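Local coordinates for protein aminoglycoside 6-adenylyltransferase (Bacillus subtilis, PDB 2PBE) that transfers the adenylyl group of ATP to the 6-hydroxyl of streptomycin or streptidine, or the guanylyl group of GTP to streptomycin, and so mediates resistance to streptomycin, at residues 19-23 against 55-59; 12-16 against 63-67; 48-52 against 109-115. One frame throughout, in Å; residues are numbered along the deposited sequence.

Contact 1: 19-23 against 55-59; sequences NDERI and ESFKE
Arg22 has CG beside its backbone N and anti to its carbonyl carbon (chi1 -53°), and two further bends, at chi2 and chi3, fold the rest of the chain across the ring of Phe57. The two side chains come from opposite directions and overlap broadly. The guanidinium lies flat on one face of the ring, displaced toward the rim, with centres 3.6 Å apart and planes at 19°: a stacked cation-pi pair. The aliphatic stem joins in, Arg22 CB lying 3.6 Å from Phe57 CE2.

Polar partners hold the edge of the same guanidinium. Ser56 OG takes a hydrogen bond from Arg22 NH2 (3.2 Å), close to the guanidinium plane, and a weak one from Arg22 NE (3.3 Å). Asp20 OD1 accepts from Arg22 NH1 through its syn lone pair, as part of a salt bridge (2.9 Å). The bonds at NH1 and NH2, the weaker one at NE and the ring against one face together restrict the rotation of the group. Asp20 and Arg22 both belong to a type I turn from Asp20 to Ile23, closed by Ile23 N to Asp20 O (3.1 Å).

This loop links helix 6-19 to strand 23-28. Its partner, helix 54-58, follows strand 45-51, on whose Val51 both Phe57 and Ile23 rest. Ile23 also packs on Phe16 and Ala17 of helix 6-19.

Contact 2: 12-16 against 63-67; sequences IFLDF and WLEIF
An aromatic cluster of Phe13, Phe16, Trp63 and Phe67 joins one face of helix 6-19 to the turn that precedes strand 70-74. The rings form a chain, Phe13 to Phe67 to Phe16 to Trp63, in which Phe67 meets both helix phenylalanines at steep angles but in different roles. It offers its edge to the face of Phe16, with ring centroids 5.3 Å apart and planes at 69°; Phe67 CZ sits over that face, off toward the rim and 3.9 Å from Phe16 CD2. Toward Phe13 the roles reverse: the edge of Phe13 is directed at the face of Phe67 in an offset edge-to-face pair, centroids 5.7 Å apart and planes at 74°.

With CG anti to the backbone N (chi1 -179°), the Phe16 ring is directed toward the 63-67 segment, where it also touches Trp63. These two rings are nearly parallel but slid apart, so they meet mainly at Phe16 CZ and Trp63 CE3, 3.7 Å from each other, with little overlap. Aliphatic groups fill in around the rings. Ile12 CG2 lies at the edge of Phe67, 3.5 Å from its CD1, and Ile66 CD1 reaches Phe16 CD1 at 4.0 Å, while Ile66 CG2 lies over the centre of a face of the adjacent Phe67.

The cluster lies between the helix and the sheet: Phe13 packs on Ile47 of strand 45-51 and Leu102 of strand 101-108, Trp63 on Leu104 of the latter, and Phe67 on Tyr49 of strand 45-51 and Phe96 of strand 90-96.

Contact 3: 48-52 against 109-115; sequences SYFVT and IREAEDY
Phe50 and Val51, at the end of strand 45-51, meet Ile109 and the helix that follows strand 101-108, at the place where these two strands of the mixed sheet of a nucleotidyltransferase-type fold end. Strands 45-51 and 101-108 run parallel in that sheet, and the contact continues their pairing into the turn where the second strand ends.

One backbone hydrogen bond joins the segments, from Ile109 N to Val51 O (2.7 Å, 153° at the hydrogen). Here the chains are close, the CA atoms of Phe50 and Ile109 being 4.6 Å apart. Beyond this bond the second chain turns away from the strand: Ala112 N bonds back to Ile109 O, and Tyr115 N to Glu111 O (3.1 Å), Glu111 being the N-cap residue of helix 112-117.

The apolar contacts surround Phe50 and the branches of Ile109. Ile109 CD1 touches Phe50 CB at 3.7 Å, while its other branch, CG2, lies 4.0 Å from Thr52 CA. Farther along the phenylalanine, CD1 comes within 4.0 Å of Ala112 CB, so the ring reaches from the turn to the first residue of the helix. On the strand side, Phe50 also packs on Leu25 and Thr27 of strand 23-28 and on Ile107 of strand 101-108.

The aromatic contact is a T-shaped pair. Tyr115 carries CG anti to its backbone N (chi1 -175°), which lays its ring across the end of Phe50; the edge of Phe50 meets the face of Tyr115 with centroids 5.2 Å apart and planes at 80°. Phe50 CZ points almost at the middle of the tyrosine ring, 3.8 Å from Tyr115 CG.

Strand 45-51 and the loop after it tie the three contacts together. Contacts 1 and 3 have centres about 13 Å apart and meet through a backbone hydrogen bond between Arg22 O and Thr52 N (2.9 Å). Contact 2, its centre about 19 Å from that of contact 3, is joined to it by Tyr49, whose OH is hydrogen-bonded to Phe13 O (2.8 Å). Contacts 1 and 2, with centres about 12 Å apart, touch where Ile23 CD1 packs 3.5 Å from Phe16 CE2. In related nucleotidyltransferases the metal-binding carboxylates typically lie on central strands; contact 3 joins the ends of two central strands, and contacts 1 and 2 pack the N-terminal helix and its following loop beside the sheet.

Contact 1: 19-23 against 55-59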
ATOM      1  N   ASN A  19       2.728  13.466   2.685  1.00 27.83           N
ATOM      2  CA  ASN A  19       3.038  14.557   3.594  1.00 27.76           C
ATOM      3  C   ASN A  19       2.424  15.884   3.244  1.00 28.90           C
ATOM      4  O   ASN A  19       2.383  16.774   4.088  1.00 31.74           O
ATOM      5  CB  ASN A  19       4.545  14.721   3.708  1.00 26.86           C
ATOM      6  CG  ASN A  19       5.226  13.459   4.153  1.00 24.59           C
ATOM      7  OD1 ASN A  19       4.745  12.766   5.044  1.00 23.86           O
ATOM      8  ND2 ASN A  19       6.365  13.156   3.548  1.00 25.02           N
ATOM      9  N   ASP A  20       1.936  16.031   2.018  1.00 29.71           N
ATOM     10  CA  ASP A  20       1.341  17.298   1.635  1.00 29.35           C
ATOM     11  C   ASP A  20      -0.167  17.348   1.866  1.00 29.67           C
ATOM     12  O   ASP A  20      -0.937  16.576   1.287  1.00 28.91           O
ATOM     13  CB  ASP A  20       1.673  17.630   0.191  1.00 29.61           C
ATOM     14  CG  ASP A  20       1.639  19.111  -0.063  1.00 31.56           C
ATOM     15  OD1 ASP A  20       2.655  19.695  -0.497  1.00 32.27           O
ATOM     16  OD2 ASP A  20       0.580  19.699   0.194  1.00 32.42           O
ATOM     17  N   GLU A  21      -0.566  18.279   2.728  1.00 30.78           N
ATOM     18  CA  GLU A  21      -1.959  18.477   3.112  1.00 32.19           C
ATOM     19  C   GLU A  21      -2.891  18.921   1.995  1.00 32.83           C
ATOM     20  O   GLU A  21      -4.101  18.744   2.109  1.00 34.41           O
ATOM     21  CB  GLU A  21      -2.042  19.456   4.290  1.00 33.43           C
ATOM     22  CG  GLU A  21      -1.584  18.822   5.625  1.00 36.69           C
ATOM     23  CD  GLU A  21      -1.883  19.666   6.852  1.00 37.33           C
ATOM     24  OE1 GLU A  21      -3.007  20.203   6.935  1.00 40.96           O
ATOM     25  OE2 GLU A  21      -1.008  19.775   7.745  1.00 38.61           O
ATOM     26  N   ARG A  22      -2.360  19.501   0.915  1.00 31.38           N
ATOM     27  CA  ARG A  22      -3.233  19.914  -0.180  1.00 30.38           C
ATOM     28  C   ARG A  22      -3.566  18.705  -1.056  1.00 30.31           C
ATOM     29  O   ARG A  22      -4.607  18.684  -1.721  1.00 31.03           O
ATOM     30  CB  ARG A  22      -2.587  20.992  -1.066  1.00 29.95           C
ATOM     31  CG  ARG A  22      -2.060  22.218  -0.354  1.00 27.87           C
ATOM     32  CD  ARG A  22      -0.555  22.238  -0.468  1.00 30.08           C
ATOM     33  NE  ARG A  22      -0.023  23.335  -1.262  1.00 30.87           N
ATOM     34  CZ  ARG A  22       1.229  23.395  -1.705  1.00 31.12           C
ATOM     35  NH1 ARG A  22       2.087  22.409  -1.443  1.00 27.50           N
ATOM     36  NH2 ARG A  22       1.635  24.465  -2.394  1.00 30.78           N
ATOM     37  N   ILE A  23      -2.692  17.702  -1.063  1.00 29.08           N
ATOM     38  CA  ILE A  23      -2.935  16.525  -1.889  1.00 29.05           C
ATOM     39  C   ILE A  23      -3.837  15.537  -1.166  1.00 28.95           C
ATOM     40  O   ILE A  23      -3.474  14.988  -0.130  1.00 27.23           O
ATOM     41  CB  ILE A  23      -1.626  15.838  -2.299  1.00 28.09           C
ATOM     42  CG1 ILE A  23      -0.722  16.845  -3.017  1.00 26.71           C
ATOM     43  CG2 ILE A  23      -1.918  14.692  -3.265  1.00 27.31           C
ATOM     44  CD1 ILE A  23       0.658  16.318  -3.301  1.00 26.29           C
ATOM     45  N   GLU A  55      -3.882  26.830  -7.249  1.00 42.69           N
ATOM     46  CA  GLU A  55      -3.075  28.062  -7.321  1.00 42.76           C
ATOM     47  C   GLU A  55      -1.890  28.073  -6.335  1.00 42.56           C
ATOM     48  O   GLU A  55      -0.855  28.723  -6.586  1.00 41.74           O
ATOM     49  CB  GLU A  55      -3.959  29.285  -7.058  1.00 44.39           C
ATOM     50  CG  GLU A  55      -5.023  29.540  -8.125  1.00 47.36           C
ATOM     51  CD  GLU A  55      -4.426  29.671  -9.539  1.00 49.38           C
ATOM     52  OE1 GLU A  55      -4.834  28.888 -10.430  1.00 50.75           O
ATOM     53  OE2 GLU A  55      -3.555  30.553  -9.764  1.00 48.43           O
ATOM     54  N   SER A  56      -2.062  27.363  -5.219  1.00 42.38           N
ATOM     55  CA  SER A  56      -1.042  27.274  -4.177  1.00 41.89           C
ATOM     56  C   SER A  56       0.257  26.740  -4.756  1.00 41.59           C
ATOM     57  O   SER A  56       1.356  27.256  -4.508  1.00 43.23           O
ATOM     58  CB  SER A  56      -1.533  26.342  -3.064  1.00 41.85           C
ATOM     59  OG  SER A  56      -0.751  26.498  -1.897  1.00 43.10           O
ATOM     60  N   PHE A  57       0.120  25.692  -5.547  1.00 39.55           N
ATOM     61  CA  PHE A  57       1.268  25.071  -6.165  1.00 38.16           C
ATOM     62  C   PHE A  57       1.864  25.993  -7.205  1.00 38.67           C
ATOM     63  O   PHE A  57       3.065  25.997  -7.431  1.00 38.37           O
ATOM     64  CB  PHE A  57       0.847  23.750  -6.792  1.00 36.31           C
ATOM     65  CG  PHE A  57       0.513  22.692  -5.784  1.00 35.32           C
ATOM     66  CD1 PHE A  57       1.535  21.917  -5.204  1.00 34.25           C
ATOM     67  CD2 PHE A  57      -0.813  22.503  -5.363  1.00 34.65           C
ATOM     68  CE1 PHE A  57       1.250  20.962  -4.200  1.00 34.39           C
ATOM     69  CE2 PHE A  57      -1.124  21.552  -4.357  1.00 35.43           C
ATOM     70  CZ  PHE A  57      -0.093  20.781  -3.769  1.00 35.48           C
ATOM     71  N   LYS A  58       1.001  26.791  -7.832  1.00 40.72           N
ATOM     72  CA  LYS A  58       1.427  27.726  -8.871  1.00 41.31           C
ATOM     73  C   LYS A  58       2.195  28.950  -8.384  1.00 41.53           C
ATOM     74  O   LYS A  58       2.715  29.690  -9.216  1.00 41.52           O
ATOM     75  CB  LYS A  58       0.221  28.180  -9.705  1.00 40.34           C
ATOM     76  CG  LYS A  58      -0.465  27.040 -10.439  1.00 40.79           C
ATOM     77  CD  LYS A  58      -1.007  27.467 -11.797  1.00 41.22           C
ATOM     78  CE  LYS A  58      -2.131  28.476 -11.696  1.00 42.31           C
ATOM     79  NZ  LYS A  58      -2.497  29.081 -13.017  1.00 41.54           N
ATOM     80  N   GLU A  59       2.268  29.184  -7.073  1.00 42.30           N
ATOM     81  CA  GLU A  59       3.010  30.339  -6.542  1.00 43.93           C
ATOM     82  C   GLU A  59       4.402  30.403  -7.201  1.00 42.88           C
ATOM     83  O   GLU A  59       4.816  31.455  -7.703  1.00 42.99           O
ATOM     84  CB  GLU A  59       3.153  30.241  -5.014  1.00 47.25           C
ATOM     85  CG  GLU A  59       2.552  31.428  -4.268  1.00 51.84           C
ATOM     86  CD  GLU A  59       1.301  31.072  -3.464  1.00 56.34           C
ATOM     87  OE1 GLU A  59       1.444  30.556  -2.321  1.00 57.52           O
ATOM     88  OE2 GLU A  59       0.177  31.297  -3.979  1.00 58.11           O
TER

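Contact 2: 12-16 against 63-67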
ATOM      1  N   ILE A  12       9.130   8.378  -4.098  1.00 34.08           N
ATOM      2  CA  ILE A  12       9.162   9.825  -4.042  1.00 32.20           C
ATOM      3  C   ILE A  12       7.783  10.454  -4.253  1.00 31.99           C
ATOM      4  O   ILE A  12       7.348  11.279  -3.454  1.00 31.67           O
ATOM      5  CB  ILE A  12      10.162  10.346  -5.091  1.00 31.49           C
ATOM      6  CG1 ILE A  12      11.553   9.804  -4.762  1.00 32.20           C
ATOM      7  CG2 ILE A  12      10.178  11.854  -5.110  1.00 30.00           C
ATOM      8  CD1 ILE A  12      12.610  10.092  -5.798  1.00 32.93           C
ATOM      9  N   PHE A  13       7.095  10.063  -5.314  1.00 32.13           N
ATOM     10  CA  PHE A  13       5.791  10.636  -5.596  1.00 33.35           C
ATOM     11  C   PHE A  13       4.751  10.317  -4.529  1.00 33.31           C
ATOM     12  O   PHE A  13       3.963  11.179  -4.131  1.00 32.18           O
ATOM     13  CB  PHE A  13       5.266  10.146  -6.943  1.00 34.40           C
ATOM     14  CG  PHE A  13       6.201  10.367  -8.103  1.00 36.12           C
ATOM     15  CD1 PHE A  13       7.083  11.470  -8.143  1.00 37.01           C
ATOM     16  CD2 PHE A  13       6.161   9.489  -9.206  1.00 36.71           C
ATOM     17  CE1 PHE A  13       7.918  11.693  -9.276  1.00 37.73           C
ATOM     18  CE2 PHE A  13       6.982   9.689 -10.349  1.00 37.64           C
ATOM     19  CZ  PHE A  13       7.864  10.794 -10.386  1.00 38.07           C
ATOM     20  N   LEU A  14       4.748   9.070  -4.080  1.00 33.70           N
ATOM     21  CA  LEU A  14       3.804   8.635  -3.064  1.00 33.94           C
ATOM     22  C   LEU A  14       4.122   9.338  -1.744  1.00 34.26           C
ATOM     23  O   LEU A  14       3.236   9.849  -1.051  1.00 34.70           O
ATOM     24  CB  LEU A  14       3.924   7.116  -2.903  1.00 34.85           C
ATOM     25  CG  LEU A  14       2.890   6.224  -2.216  1.00 35.65           C
ATOM     26  CD1 LEU A  14       2.990   6.350  -0.714  1.00 36.59           C
ATOM     27  CD2 LEU A  14       1.498   6.587  -2.734  1.00 37.75           C
ATOM     28  N   ASP A  15       5.408   9.379  -1.418  1.00 34.20           N
ATOM     29  CA  ASP A  15       5.861  10.001  -0.184  1.00 34.69           C
ATOM     30  C   ASP A  15       5.526  11.486  -0.161  1.00 31.77           C
ATOM     31  O   ASP A  15       5.128  12.039   0.870  1.00 31.15           O
ATOM     32  CB  ASP A  15       7.365   9.819  -0.037  1.00 38.82           C
ATOM     33  CG  ASP A  15       7.828  10.037   1.372  1.00 42.32           C
ATOM     34  OD1 ASP A  15       7.471   9.198   2.230  1.00 47.34           O
ATOM     35  OD2 ASP A  15       8.542  11.040   1.620  1.00 43.41           O
ATOM     36  N   PHE A  16       5.673  12.122  -1.311  1.00 29.20           N
ATOM     37  CA  PHE A  16       5.375  13.536  -1.406  1.00 28.13           C
ATOM     38  C   PHE A  16       3.920  13.791  -1.051  1.00 29.12           C
ATOM     39  O   PHE A  16       3.613  14.596  -0.161  1.00 31.15           O
ATOM     40  CB  PHE A  16       5.625  14.052  -2.814  1.00 27.30           C
ATOM     41  CG  PHE A  16       5.351  15.511  -2.957  1.00 27.41           C
ATOM     42  CD1 PHE A  16       6.138  16.459  -2.260  1.00 26.96           C
ATOM     43  CD2 PHE A  16       4.292  15.958  -3.754  1.00 26.96           C
ATOM     44  CE1 PHE A  16       5.872  17.850  -2.348  1.00 25.95           C
ATOM     45  CE2 PHE A  16       4.002  17.350  -3.863  1.00 28.40           C
ATOM     46  CZ  PHE A  16       4.789  18.297  -3.161  1.00 26.35           C
ATOM     47  N   TRP A  63       8.982  23.907  -4.802  1.00 35.01           N
ATOM     48  CA  TRP A  63       8.546  22.623  -4.266  1.00 34.26           C
ATOM     49  C   TRP A  63       8.894  21.438  -5.189  1.00 33.78           C
ATOM     50  O   TRP A  63       8.916  20.282  -4.750  1.00 33.26           O
ATOM     51  CB  TRP A  63       7.046  22.651  -4.004  1.00 34.46           C
ATOM     52  CG  TRP A  63       6.270  22.878  -5.229  1.00 35.67           C
ATOM     53  CD1 TRP A  63       6.004  24.087  -5.821  1.00 36.33           C
ATOM     54  CD2 TRP A  63       5.685  21.878  -6.053  1.00 35.33           C
ATOM     55  NE1 TRP A  63       5.282  23.893  -6.977  1.00 37.13           N
ATOM     56  CE2 TRP A  63       5.065  22.548  -7.150  1.00 35.48           C
ATOM     57  CE3 TRP A  63       5.615  20.470  -5.979  1.00 34.77           C
ATOM     58  CZ2 TRP A  63       4.376  21.852  -8.179  1.00 34.65           C
ATOM     59  CZ3 TRP A  63       4.927  19.769  -7.000  1.00 34.61           C
ATOM     60  CH2 TRP A  63       4.317  20.472  -8.090  1.00 33.85           C
ATOM     61  N   LEU A  64       9.151  21.738  -6.460  1.00 32.16           N
ATOM     62  CA  LEU A  64       9.489  20.724  -7.454  1.00 31.47           C
ATOM     63  C   LEU A  64      10.904  20.188  -7.311  1.00 32.33           C
ATOM     64  O   LEU A  64      11.212  19.101  -7.772  1.00 32.45           O
ATOM     65  CB  LEU A  64       9.313  21.304  -8.854  1.00 29.83           C
ATOM     66  CG  LEU A  64       7.893  21.487  -9.397  1.00 27.65           C
ATOM     67  CD1 LEU A  64       7.910  22.438 -10.567  1.00 25.15           C
ATOM     68  CD2 LEU A  64       7.331  20.155  -9.811  1.00 27.38           C
ATOM     69  N   GLU A  65      11.758  20.968  -6.667  1.00 35.24           N
ATOM     70  CA  GLU A  65      13.163  20.621  -6.471  1.00 37.34           C
ATOM     71  C   GLU A  65      13.311  19.312  -5.721  1.00 37.99           C
ATOM     72  O   GLU A  65      14.355  18.648  -5.817  1.00 37.95           O
ATOM     73  CB  GLU A  65      13.861  21.755  -5.699  1.00 39.53           C
ATOM     74  CG  GLU A  65      15.280  22.075  -6.154  1.00 44.38           C
ATOM     75  CD  GLU A  65      15.342  22.574  -7.590  1.00 46.93           C
ATOM     76  OE1 GLU A  65      15.708  21.777  -8.488  1.00 48.71           O
ATOM     77  OE2 GLU A  65      15.021  23.763  -7.816  1.00 46.76           O
ATOM     78  N   ILE A  66      12.259  18.935  -4.999  1.00 38.36           N
ATOM     79  CA  ILE A  66      12.264  17.710  -4.211  1.00 38.95           C
ATOM     80  C   ILE A  66      12.374  16.446  -5.060  1.00 38.13           C
ATOM     81  O   ILE A  66      12.882  15.417  -4.602  1.00 39.04           O
ATOM     82  CB  ILE A  66      11.000  17.620  -3.326  1.00 39.75           C
ATOM     83  CG1 ILE A  66      11.180  16.513  -2.280  1.00 39.54           C
ATOM     84  CG2 ILE A  66       9.764  17.373  -4.204  1.00 40.19           C
ATOM     85  CD1 ILE A  66      10.058  16.411  -1.279  1.00 41.24           C
ATOM     86  N   PHE A  67      11.904  16.528  -6.298  1.00 37.34           N
ATOM     87  CA  PHE A  67      11.943  15.365  -7.168  1.00 35.27           C
ATOM     88  C   PHE A  67      13.304  15.149  -7.801  1.00 35.17           C
ATOM     89  O   PHE A  67      13.535  14.126  -8.450  1.00 36.61           O
ATOM     90  CB  PHE A  67      10.880  15.494  -8.249  1.00 35.32           C
ATOM     91  CG  PHE A  67       9.487  15.649  -7.716  1.00 34.93           C
ATOM     92  CD1 PHE A  67       8.951  14.696  -6.837  1.00 35.75           C
ATOM     93  CD2 PHE A  67       8.696  16.734  -8.100  1.00 35.67           C
ATOM     94  CE1 PHE A  67       7.619  14.816  -6.337  1.00 36.10           C
ATOM     95  CE2 PHE A  67       7.366  16.876  -7.613  1.00 36.53           C
ATOM     96  CZ  PHE A  67       6.825  15.910  -6.731  1.00 36.51           C
TER

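Contact 3: 48-52 against 109-115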
ATOM      1  N   SER A  48      -1.060  11.943 -11.182  1.00 33.24           N
ATOM      2  CA  SER A  48      -2.068  12.987 -11.028  1.00 31.09           C
ATOM      3  C   SER A  48      -2.348  13.182  -9.545  1.00 29.84           C
ATOM      4  O   SER A  48      -2.676  12.223  -8.837  1.00 29.30           O
ATOM      5  CB  SER A  48      -3.386  12.599 -11.709  1.00 31.19           C
ATOM      6  OG  SER A  48      -3.269  12.544 -13.111  1.00 31.33           O
ATOM      7  N   TYR A  49      -2.216  14.418  -9.080  1.00 27.91           N
ATOM      8  CA  TYR A  49      -2.498  14.758  -7.688  1.00 25.56           C
ATOM      9  C   TYR A  49      -3.766  15.591  -7.639  1.00 25.87           C
ATOM     10  O   TYR A  49      -3.835  16.657  -8.254  1.00 25.98           O
ATOM     11  CB  TYR A  49      -1.383  15.612  -7.072  1.00 24.35           C
ATOM     12  CG  TYR A  49      -0.025  14.966  -6.871  1.00 23.16           C
ATOM     13  CD1 TYR A  49       0.091  13.605  -6.479  1.00 22.82           C
ATOM     14  CD2 TYR A  49       1.154  15.753  -6.948  1.00 21.36           C
ATOM     15  CE1 TYR A  49       1.363  13.047  -6.157  1.00 23.04           C
ATOM     16  CE2 TYR A  49       2.426  15.209  -6.630  1.00 22.32           C
ATOM     17  CZ  TYR A  49       2.526  13.856  -6.230  1.00 23.88           C
ATOM     18  OH  TYR A  49       3.766  13.332  -5.892  1.00 26.20           O
ATOM     19  N   PHE A  50      -4.779  15.109  -6.920  1.00 25.65           N
ATOM     20  CA  PHE A  50      -6.021  15.872  -6.793  1.00 25.95           C
ATOM     21  C   PHE A  50      -5.785  16.690  -5.550  1.00 26.59           C
ATOM     22  O   PHE A  50      -5.591  16.131  -4.467  1.00 28.77           O
ATOM     23  CB  PHE A  50      -7.213  14.940  -6.640  1.00 27.10           C
ATOM     24  CG  PHE A  50      -7.581  14.250  -7.899  1.00 29.44           C
ATOM     25  CD1 PHE A  50      -8.643  14.717  -8.680  1.00 31.95           C
ATOM     26  CD2 PHE A  50      -6.819  13.167  -8.365  1.00 31.00           C
ATOM     27  CE1 PHE A  50      -8.947  14.118  -9.933  1.00 31.97           C
ATOM     28  CE2 PHE A  50      -7.102  12.552  -9.618  1.00 31.43           C
ATOM     29  CZ  PHE A  50      -8.172  13.035 -10.404  1.00 31.64           C
ATOM     30  N   VAL A  51      -5.796  18.004  -5.710  1.00 25.75           N
ATOM     31  CA  VAL A  51      -5.496  18.899  -4.614  1.00 27.85           C
ATOM     32  C   VAL A  51      -6.612  19.856  -4.218  1.00 30.34           C
ATOM     33  O   VAL A  51      -7.595  20.018  -4.927  1.00 30.91           O
ATOM     34  CB  VAL A  51      -4.228  19.714  -4.949  1.00 27.69           C
ATOM     35  CG1 VAL A  51      -3.142  18.783  -5.431  1.00 26.15           C
ATOM     36  CG2 VAL A  51      -4.528  20.750  -6.029  1.00 24.86           C
ATOM     37  N   THR A  52      -6.430  20.503  -3.078  1.00 32.40           N
ATOM     38  CA  THR A  52      -7.418  21.455  -2.599  1.00 35.17           C
ATOM     39  C   THR A  52      -7.212  22.814  -3.285  1.00 38.11           C
ATOM     40  O   THR A  52      -8.162  23.368  -3.859  1.00 40.64           O
ATOM     41  CB  THR A  52      -7.315  21.628  -1.068  1.00 33.79           C
ATOM     42  OG1 THR A  52      -5.955  21.912  -0.717  1.00 32.85           O
ATOM     43  CG2 THR A  52      -7.776  20.374  -0.357  1.00 32.09           C
ATOM     44  N   ILE A 109      -9.477  18.893  -6.550  1.00 33.42           N
ATOM     45  CA  ILE A 109     -10.118  17.788  -5.858  1.00 35.81           C
ATOM     46  C   ILE A 109     -11.618  17.715  -6.102  1.00 39.18           C
ATOM     47  O   ILE A 109     -12.200  16.629  -6.157  1.00 39.62           O
ATOM     48  CB  ILE A 109      -9.847  17.875  -4.346  1.00 33.95           C
ATOM     49  CG1 ILE A 109     -10.435  16.662  -3.640  1.00 32.39           C
ATOM     50  CG2 ILE A 109     -10.459  19.134  -3.771  1.00 32.58           C
ATOM     51  CD1 ILE A 109      -9.847  15.357  -4.105  1.00 33.86           C
ATOM     52  N   ARG A 110     -12.235  18.878  -6.251  1.00 42.30           N
ATOM     53  CA  ARG A 110     -13.662  18.954  -6.491  1.00 44.98           C
ATOM     54  C   ARG A 110     -14.079  18.233  -7.780  1.00 44.83           C
ATOM     55  O   ARG A 110     -15.245  17.885  -7.943  1.00 44.85           O
ATOM     56  CB  ARG A 110     -14.090  20.432  -6.549  1.00 48.58           C
ATOM     57  CG  ARG A 110     -15.554  20.667  -6.935  1.00 56.36           C
ATOM     58  CD  ARG A 110     -16.542  19.895  -6.036  1.00 61.77           C
ATOM     59  NE  ARG A 110     -17.912  20.387  -6.189  1.00 66.98           N
ATOM     60  CZ  ARG A 110     -18.330  21.568  -5.739  1.00 69.58           C
ATOM     61  NH1 ARG A 110     -17.491  22.373  -5.102  1.00 70.74           N
ATOM     62  NH2 ARG A 110     -19.584  21.955  -5.946  1.00 70.53           N
ATOM     63  N   GLU A 111     -13.128  17.981  -8.679  1.00 44.48           N
ATOM     64  CA  GLU A 111     -13.432  17.353  -9.967  1.00 45.25           C
ATOM     65  C   GLU A 111     -13.099  15.870 -10.075  1.00 46.37           C
ATOM     66  O   GLU A 111     -13.037  15.322 -11.181  1.00 46.46           O
ATOM     67  CB  GLU A 111     -12.712  18.112 -11.086  1.00 45.92           C
ATOM     68  CG  GLU A 111     -12.861  19.629 -10.953  1.00 48.32           C
ATOM     69  CD  GLU A 111     -12.419  20.371 -12.187  1.00 48.11           C
ATOM     70  OE1 GLU A 111     -12.781  19.914 -13.285  1.00 49.71           O
ATOM     71  OE2 GLU A 111     -11.732  21.410 -12.080  1.00 48.18           O
ATOM     72  N   ALA A 112     -12.884  15.231  -8.929  1.00 47.78           N
ATOM     73  CA  ALA A 112     -12.548  13.815  -8.878  1.00 50.36           C
ATOM     74  C   ALA A 112     -13.706  12.961  -9.364  1.00 52.52           C
ATOM     75  O   ALA A 112     -13.533  12.078 -10.207  1.00 53.08           O
ATOM     76  CB  ALA A 112     -12.174  13.419  -7.446  1.00 50.20           C
ATOM     77  N   GLU A 113     -14.887  13.223  -8.814  1.00 55.04           N
ATOM     78  CA  GLU A 113     -16.109  12.526  -9.171  1.00 58.08           C
ATOM     79  C   GLU A 113     -16.306  12.512 -10.687  1.00 58.62           C
ATOM     80  O   GLU A 113     -16.460  11.452 -11.278  1.00 57.47           O
ATOM     81  CB  GLU A 113     -17.308  13.207  -8.500  1.00 60.73           C
ATOM     82  CG  GLU A 113     -17.111  13.594  -7.027  1.00 65.36           C
ATOM     83  CD  GLU A 113     -16.313  14.897  -6.838  1.00 68.16           C
ATOM     84  OE1 GLU A 113     -15.063  14.849  -6.779  1.00 68.70           O
ATOM     85  OE2 GLU A 113     -16.950  15.981  -6.763  1.00 70.15           O
ATOM     86  N   ASP A 114     -16.286  13.702 -11.296  1.00 60.80           N
ATOM     87  CA  ASP A 114     -16.463  13.831 -12.742  1.00 63.56           C
ATOM     88  C   ASP A 114     -15.427  12.948 -13.417  1.00 65.20           C
ATOM     89  O   ASP A 114     -15.746  12.146 -14.294  1.00 66.22           O
ATOM     90  CB  ASP A 114     -16.241  15.277 -13.230  1.00 63.96           C
ATOM     91  CG  ASP A 114     -17.269  16.269 -12.694  1.00 64.87           C
ATOM     92  OD1 ASP A 114     -18.482  15.951 -12.746  1.00 65.10           O
ATOM     93  OD2 ASP A 114     -16.875  17.379 -12.247  1.00 64.57           O
ATOM     94  N   TYR A 115     -14.183  13.123 -12.986  1.00 66.34           N
ATOM     95  CA  TYR A 115     -13.033  12.386 -13.512  1.00 67.14           C
ATOM     96  C   TYR A 115     -13.238  10.880 -13.496  1.00 68.61           C
ATOM     97  O   TYR A 115     -13.144  10.236 -14.549  1.00 68.99           O
ATOM     98  CB  TYR A 115     -11.801  12.719 -12.682  1.00 65.24           C
ATOM     99  CG  TYR A 115     -10.518  12.097 -13.200  1.00 62.77           C
ATOM    100  CD1 TYR A 115      -9.657  12.815 -14.073  1.00 62.17           C
ATOM    101  CD2 TYR A 115     -10.121  10.797 -12.779  1.00 61.94           C
ATOM    102  CE1 TYR A 115      -8.412  12.256 -14.501  1.00 61.55           C
ATOM    103  CE2 TYR A 115      -8.899  10.225 -13.206  1.00 60.09           C
ATOM    104  CZ  TYR A 115      -8.042  10.951 -14.051  1.00 60.82           C
ATOM    105  OH  TYR A 115      -6.823  10.386 -14.362  1.00 59.92           O
TER